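Local coordinates for protein methyltransferase FkbM (Methylobacillus flagellatus KT, PDB 2PY6) that probably transfers methyl groups to an acceptor substrate, as a methyltransferase of the FkbM family, at residues G151-G154 / V160-W163; G164-R169 / H371-L376; I171-T176 / D375-T380. All coordinates share one frame; numbering follows the deposited sequence.

Contact 1 (G151-G154 / V160-W163); sequences GLQG and VDDW. With EDO (1,2-ethanediol), chain C.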
# COMPACT_ATOMS: atom_id res chain seq x y z
N GLY A 151 35.43 17.61 2.36
CA GLY A 151 36.27 17.72 1.18
C GLY A 151 36.11 16.56 0.21
O GLY A 151 37.11 15.97 -0.23
N LEU A 152 34.87 16.21 -0.11
CA LEU A 152 34.60 15.07 -1.00
C LEU A 152 34.36 15.46 -2.45
O LEU A 152 33.92 14.65 -3.25
CB LEU A 152 33.40 14.29 -0.46
CG LEU A 152 33.57 13.64 0.92
CD1 LEU A 152 32.25 13.07 1.41
CD2 LEU A 152 34.65 12.57 0.88
N GLN A 153 34.64 16.71 -2.81
CA GLN A 153 34.50 17.16 -4.18
C GLN A 153 35.35 16.27 -5.10
O GLN A 153 36.53 16.00 -4.80
CB GLN A 153 34.93 18.61 -4.32
CG GLN A 153 34.09 19.62 -3.55
CD GLN A 153 34.56 19.94 -2.13
OE1 GLN A 153 35.40 19.25 -1.57
NE2 GLN A 153 34.03 21.03 -1.57
N GLY A 154 34.74 15.77 -6.18
CA GLY A 154 35.40 14.84 -7.11
C GLY A 154 35.31 13.36 -6.76
O GLY A 154 35.56 12.50 -7.62
N VAL A 160 25.63 15.10 -7.70
CA VAL A 160 25.42 15.49 -6.31
C VAL A 160 26.66 16.20 -5.72
O VAL A 160 26.75 16.40 -4.50
CB VAL A 160 24.97 14.29 -5.43
CG1 VAL A 160 23.71 13.66 -6.01
CG2 VAL A 160 26.07 13.20 -5.29
N ASP A 161 27.55 16.67 -6.60
CA ASP A 161 28.80 17.31 -6.18
C ASP A 161 28.61 18.81 -5.90
O ASP A 161 27.58 19.41 -6.24
CB ASP A 161 29.89 17.12 -7.25
CG ASP A 161 31.31 17.06 -6.65
OD1 ASP A 161 31.50 17.43 -5.47
OD2 ASP A 161 32.24 16.63 -7.36
N ASP A 162 29.63 19.38 -5.27
CA ASP A 162 29.68 20.76 -4.86
C ASP A 162 30.15 21.60 -6.00
O ASP A 162 31.34 21.58 -6.32
CB ASP A 162 30.64 20.91 -3.69
CG ASP A 162 30.70 22.32 -3.13
OD1 ASP A 162 30.07 23.26 -3.69
OD2 ASP A 162 31.46 22.51 -2.16
N TRP A 163 29.24 22.41 -6.56
CA TRP A 163 29.56 23.25 -7.71
C TRP A 163 29.91 24.66 -7.31
O TRP A 163 30.04 25.52 -8.18
CB TRP A 163 28.39 23.25 -8.71
CG TRP A 163 28.13 21.89 -9.31
CD1 TRP A 163 28.91 20.78 -9.19
CD2 TRP A 163 27.09 21.55 -10.22
NE1 TRP A 163 28.39 19.76 -9.90
CE2 TRP A 163 27.27 20.19 -10.55
CE3 TRP A 163 26.00 22.22 -10.75
CZ2 TRP A 163 26.41 19.50 -11.39
CZ3 TRP A 163 25.16 21.55 -11.60
CH2 TRP A 163 25.37 20.20 -11.91
C1 EDO C . 26.99 22.77 -3.44
O1 EDO C . 26.21 23.20 -2.36
C2 EDO C . 26.16 21.93 -4.40
O2 EDO C . 26.41 22.34 -5.76

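Contact 2 (G164-R169 / H371-L376); sequences GADIVR and HRSTDL. With EDO (1,2-ethanediol), chain F.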
# COMPACT_ATOMS: atom_id res chain seq x y z
N GLY A 164 30.11 24.88 -6.00
CA GLY A 164 30.41 26.21 -5.45
C GLY A 164 31.54 26.95 -6.12
O GLY A 164 31.34 28.07 -6.60
N ALA A 165 32.72 26.34 -6.11
CA ALA A 165 33.96 26.91 -6.68
C ALA A 165 33.86 27.28 -8.16
O ALA A 165 34.40 28.28 -8.57
CB ALA A 165 35.09 25.95 -6.48
N ASP A 166 33.19 26.43 -8.94
CA ASP A 166 32.92 26.68 -10.37
C ASP A 166 32.13 27.95 -10.55
O ASP A 166 32.40 28.74 -11.46
CB ASP A 166 32.05 25.55 -10.97
CG ASP A 166 32.85 24.29 -11.27
OD1 ASP A 166 34.06 24.29 -10.95
OD2 ASP A 166 32.26 23.32 -11.83
N ILE A 167 31.13 28.14 -9.69
CA ILE A 167 30.30 29.36 -9.76
C ILE A 167 31.10 30.59 -9.42
O ILE A 167 30.96 31.62 -10.09
CB ILE A 167 29.03 29.26 -8.87
CG1 ILE A 167 28.12 28.15 -9.44
CG2 ILE A 167 28.28 30.58 -8.90
CD1 ILE A 167 27.11 27.67 -8.49
N VAL A 168 31.96 30.48 -8.41
CA VAL A 168 32.81 31.59 -7.97
C VAL A 168 33.77 32.04 -9.08
O VAL A 168 34.14 33.20 -9.12
CB VAL A 168 33.57 31.23 -6.67
CG1 VAL A 168 34.63 32.28 -6.29
CG2 VAL A 168 32.62 31.00 -5.49
N ARG A 169 34.18 31.12 -9.96
CA ARG A 169 35.08 31.43 -11.09
C ARG A 169 34.41 32.11 -12.27
O ARG A 169 35.10 32.65 -13.13
CB ARG A 169 35.77 30.17 -11.65
CG ARG A 169 37.12 29.84 -11.00
CD ARG A 169 37.88 28.66 -11.73
NE ARG A 169 37.22 27.38 -11.53
CZ ARG A 169 37.21 26.70 -10.37
NH1 ARG A 169 37.82 27.18 -9.27
NH2 ARG A 169 36.58 25.53 -10.29
N HIS A 371 22.69 19.48 -15.65
CA HIS A 371 23.63 18.33 -15.72
C HIS A 371 25.08 18.68 -15.41
O HIS A 371 25.82 17.85 -14.87
CB HIS A 371 23.53 17.60 -17.08
CG HIS A 371 22.15 17.10 -17.39
ND1 HIS A 371 21.66 15.92 -16.88
CD2 HIS A 371 21.13 17.66 -18.08
CE1 HIS A 371 20.41 15.76 -17.27
NE2 HIS A 371 20.06 16.80 -18.00
N ARG A 372 25.49 19.91 -15.72
CA ARG A 372 26.84 20.36 -15.45
C ARG A 372 26.77 21.75 -14.87
O ARG A 372 25.83 22.51 -15.17
CB ARG A 372 27.67 20.37 -16.73
CG ARG A 372 27.82 19.00 -17.44
CD ARG A 372 28.46 19.19 -18.80
N SER A 373 27.76 22.09 -14.04
CA SER A 373 27.84 23.40 -13.40
C SER A 373 27.94 24.54 -14.44
O SER A 373 27.58 25.69 -14.18
CB SER A 373 29.03 23.46 -12.43
OG SER A 373 30.27 23.52 -13.10
N THR A 374 28.45 24.18 -15.61
CA THR A 374 28.72 25.07 -16.74
C THR A 374 27.58 25.18 -17.79
O THR A 374 27.58 26.07 -18.63
CB THR A 374 30.01 24.56 -17.48
OG1 THR A 374 29.87 23.16 -17.79
CG2 THR A 374 31.29 24.70 -16.62
N ASP A 375 26.61 24.27 -17.73
CA ASP A 375 25.58 24.25 -18.75
C ASP A 375 24.71 25.51 -18.93
O ASP A 375 24.41 25.83 -20.05
CB ASP A 375 24.74 22.98 -18.66
CG ASP A 375 25.40 21.79 -19.36
OD1 ASP A 375 26.44 21.94 -20.09
OD2 ASP A 375 24.85 20.70 -19.23
N LEU A 376 24.38 26.24 -17.88
CA LEU A 376 23.57 27.44 -18.01
C LEU A 376 24.27 28.45 -18.91
O LEU A 376 23.63 29.09 -19.76
CB LEU A 376 23.28 28.06 -16.65
CG LEU A 376 22.19 27.38 -15.80
CD1 LEU A 376 22.33 27.76 -14.35
CD2 LEU A 376 20.80 27.75 -16.35
C1 EDO F . 40.34 30.16 -6.28
O1 EDO F . 41.30 29.60 -5.40
C2 EDO F . 40.50 29.87 -7.78
O2 EDO F . 39.46 28.99 -8.18

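Contact 3 (I171-T176 / D375-T380); sequences IPAFQT and DLLDLT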
# COMPACT_ATOMS: atom_id res chain seq x y z
N ILE A 171 31.53 34.44 -12.02
CA ILE A 171 30.58 35.47 -11.58
C ILE A 171 30.13 36.45 -12.69
O ILE A 171 28.94 36.56 -12.93
CB ILE A 171 31.04 36.24 -10.28
CG1 ILE A 171 31.18 35.31 -9.06
CG2 ILE A 171 30.12 37.37 -9.98
CD1 ILE A 171 29.98 34.40 -8.70
N PRO A 172 31.05 37.17 -13.35
CA PRO A 172 30.54 38.07 -14.39
C PRO A 172 29.73 37.43 -15.48
O PRO A 172 28.72 38.01 -15.92
CB PRO A 172 31.83 38.73 -14.95
CG PRO A 172 32.78 38.70 -13.77
CD PRO A 172 32.52 37.33 -13.17
N ALA A 173 30.11 36.23 -15.92
CA ALA A 173 29.34 35.53 -16.96
C ALA A 173 27.91 35.21 -16.47
O ALA A 173 26.94 35.31 -17.22
CB ALA A 173 30.05 34.27 -17.37
N PHE A 174 27.78 34.82 -15.20
CA PHE A 174 26.43 34.64 -14.64
C PHE A 174 25.64 35.96 -14.54
O PHE A 174 24.43 35.96 -14.74
CB PHE A 174 26.46 33.90 -13.31
CG PHE A 174 26.71 32.42 -13.44
CD1 PHE A 174 25.81 31.63 -14.12
CD2 PHE A 174 27.79 31.83 -12.82
CE1 PHE A 174 26.03 30.28 -14.22
CE2 PHE A 174 28.00 30.50 -12.92
CZ PHE A 174 27.12 29.72 -13.64
N GLN A 175 26.30 37.06 -14.20
CA GLN A 175 25.63 38.36 -14.16
C GLN A 175 25.17 38.77 -15.56
O GLN A 175 24.10 39.36 -15.71
CB GLN A 175 26.56 39.42 -13.57
CG GLN A 175 26.93 39.14 -12.14
CD GLN A 175 27.78 40.24 -11.55
OE1 GLN A 175 28.92 40.47 -11.98
NE2 GLN A 175 27.25 40.91 -10.53
N THR A 176 25.99 38.46 -16.56
CA THR A 176 25.65 38.68 -17.96
C THR A 176 24.44 37.81 -18.38
O THR A 176 23.56 38.31 -19.06
CB THR A 176 26.86 38.47 -18.90
OG1 THR A 176 27.88 39.42 -18.58
CG2 THR A 176 26.47 38.67 -20.35
N ASP A 375 26.61 24.27 -17.73
CA ASP A 375 25.58 24.25 -18.75
C ASP A 375 24.71 25.51 -18.93
O ASP A 375 24.41 25.83 -20.05
CB ASP A 375 24.74 22.98 -18.66
CG ASP A 375 25.40 21.79 -19.36
OD1 ASP A 375 26.44 21.94 -20.09
OD2 ASP A 375 24.85 20.70 -19.23
N LEU A 376 24.38 26.24 -17.88
CA LEU A 376 23.57 27.44 -18.01
C LEU A 376 24.27 28.45 -18.91
O LEU A 376 23.63 29.09 -19.76
CB LEU A 376 23.28 28.06 -16.65
CG LEU A 376 22.19 27.38 -15.80
CD1 LEU A 376 22.33 27.76 -14.35
CD2 LEU A 376 20.80 27.75 -16.35
N LEU A 377 25.59 28.54 -18.79
CA LEU A 377 26.34 29.47 -19.62
C LEU A 377 26.66 28.86 -20.97
O LEU A 377 26.41 29.46 -21.99
CB LEU A 377 27.65 29.86 -18.91
CG LEU A 377 27.45 30.62 -17.61
CD1 LEU A 377 28.74 30.68 -16.85
CD2 LEU A 377 26.90 32.01 -17.88
N ASP A 378 27.19 27.65 -20.98
CA ASP A 378 27.63 27.01 -22.23
C ASP A 378 26.56 26.75 -23.28
O ASP A 378 26.77 27.00 -24.44
CB ASP A 378 28.34 25.71 -21.90
CG ASP A 378 29.69 25.95 -21.20
OD1 ASP A 378 30.12 27.11 -21.03
OD2 ASP A 378 30.33 24.95 -20.81
N LEU A 379 25.42 26.22 -22.85
CA LEU A 379 24.34 25.93 -23.74
C LEU A 379 23.72 27.21 -24.28
O LEU A 379 23.46 27.31 -25.46
CB LEU A 379 23.28 25.07 -23.04
CG LEU A 379 23.76 23.73 -22.44
CD1 LEU A 379 22.64 23.06 -21.71
CD2 LEU A 379 24.28 22.77 -23.49
N THR A 380 23.49 28.20 -23.41
CA THR A 380 22.92 29.49 -23.82
C THR A 380 23.84 30.19 -24.82
O THR A 380 23.37 30.66 -25.88
CB THR A 380 22.69 30.41 -22.59
OG1 THR A 380 21.77 29.80 -21.68
CG2 THR A 380 22.08 31.71 -23.01

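Contact 1 (G151-G154 / V160-W163)
Asp162 OD2 is held by two donors. Gln153 NE2 donates to it at 3.0 Å, and Arg148 NE forms a salt bridge with the same oxygen. The side chains of Gln153 and Asp162 run side by side and point the same way. Gln153 NE2 meets the oxygen on its anti side, 27° out of the carboxylate plane. The Gln153 chain bends at its second torsion (chi2 91°), which brings its amide alongside Asp162. Nearer the backbone, Gln153 CG rests on Asp162 CB at 3.7 Å. The other carboxylate oxygen, Asp162 OD1, accepts from Gly164 N at the start of helix 164-169.

Asp161 makes the second link. Its OD2 accepts from Gly154 N at 2.9 Å through the syn lone pair, with an N-H...O angle of 159°. Its OD1 accepts from the N-H of the next residue, Asp162 N, at 2.7 Å. Gln153 CA also lies 3.3 Å from Asp161 OD1. A 1,2-ethanediol, probably from the crystallisation liquor, binds the backbone here. Trp163 N donates to its O2 at 2.9 Å, and that O2 donates to Asp161 O.

Two neighbouring acids thus tie two parts of one loop together. The buried Asp161 carboxylate is met by backbone N-H groups. The charge of Asp162 is probably balanced largely by Arg148, with Gln153 adding a neutral donor.

Contact 2 (G164-R169 / H371-L376)
Asp166 on helix 164-169 faces Ser373 in a type I beta turn running from Arg372 to Asp375, and their CA atoms are 6.8 Å apart. The turn is closed by Asp375 N donating to Arg372 O at 3.2 Å.

Both side chains leave the backbone toward the opposing segment. Ser373 OG donates to Asp166 OD2. The modelled separation of 2.4 Å between Ser373 OG and Asp166 OD2 is very short for a hydrogen bond, so its exact length is doubtful. Ser373 OG stands between its own backbone N and carbonyl carbon (chi1 72°), and from there it reaches the acid. Ser373 OG is also 3.4 Å from Asp166 CB. The backbone of Ser373 is held separately, since its N bonds to Tyr158 OH.

The second oxygen of the acid turns to its own helix. Arg169 NH2 forms a salt bridge with Asp166 OD1 at 2.9 Å, but the hydrogen bond within it is weak, with an angle of 122°. One face of the guanidinium lies against Ala165 O. At its edge, Arg169 NH1 donates to O2 of a 1,2-ethanediol at 2.7 Å.

Asp166 therefore divides its two oxygens between a hydroxyl and a guanidinium. Arg169 would be expected to favour the ionised carboxylate, which could in turn make it a better acceptor for Ser373.

Contact 3 (I171-T176 / D375-T380)
Helix 375-386 belongs to the Rossmann-like methyltransferase fold, and here its Leu377 meets Ala173 and Phe174 of helix 171-180. The axes of the two short helical segments approach to 10.3 Å. They cross at 61°.

Leu377 carries the contact with both of its methyl branches. CD1 sits over one face of the Phe174 ring in a CH-pi contact. Leu377 CD1 is 3.8 Å from the centroid of the Phe174 ring and 15° off the ring normal. The other branch reaches the backbone, with Leu377 CD2 3.4 Å from Ala173 O. The small side chain of Ala173 lets the leucine come in close, and Ala173 CB touches Leu377 CD1 at 3.9 Å.

The ring of Phe174 is swung beside its own backbone N (chi1 -75°), which lets the ring reach Leu377. The side chains of Phe174 and Leu377 then cross at about a right angle. Leu376 meets the ring differently. It comes to the ring edge, where its CB is 4.3 Å from Phe174 CE1. Leu194 of helix 184-199 also packs on Phe174. An alanine in place of Phe174 would probably leave Leu377 CD1 without the ring face beneath it and open a gap between the two helices.

Helix 375-386 also packs on strand 392-396, through Leu376 on Leu394 and Thr380 on Ile392. A helix joining the fifth strand to the sixth, in a sheet of order 3-2-1-4-5-7-6, is typical of class I methyltransferases.

In the fold
The contacts follow the chain from the loop after helix 143-149 into the helices that come before the methyltransferase sheet. Contact 1 is local and closes first. Contacts 2 and 3 then join the successive helices 164-169 and 171-180 to residues about 200 positions later, and both end on the same stretch, a turn and helix 375-386 that follows it. The centres of contacts 1 and 2 are about 12 Å apart, and those of contacts 2 and 3 about 9 Å. Trp163 bridges the first pair by packing on Ser373. Ile167 against Phe174 bridges the second. Contacts 2 and 3 thus join helices between the two large sheets to elements flanking the seven-stranded one, and contact 1 shapes the loop leading in.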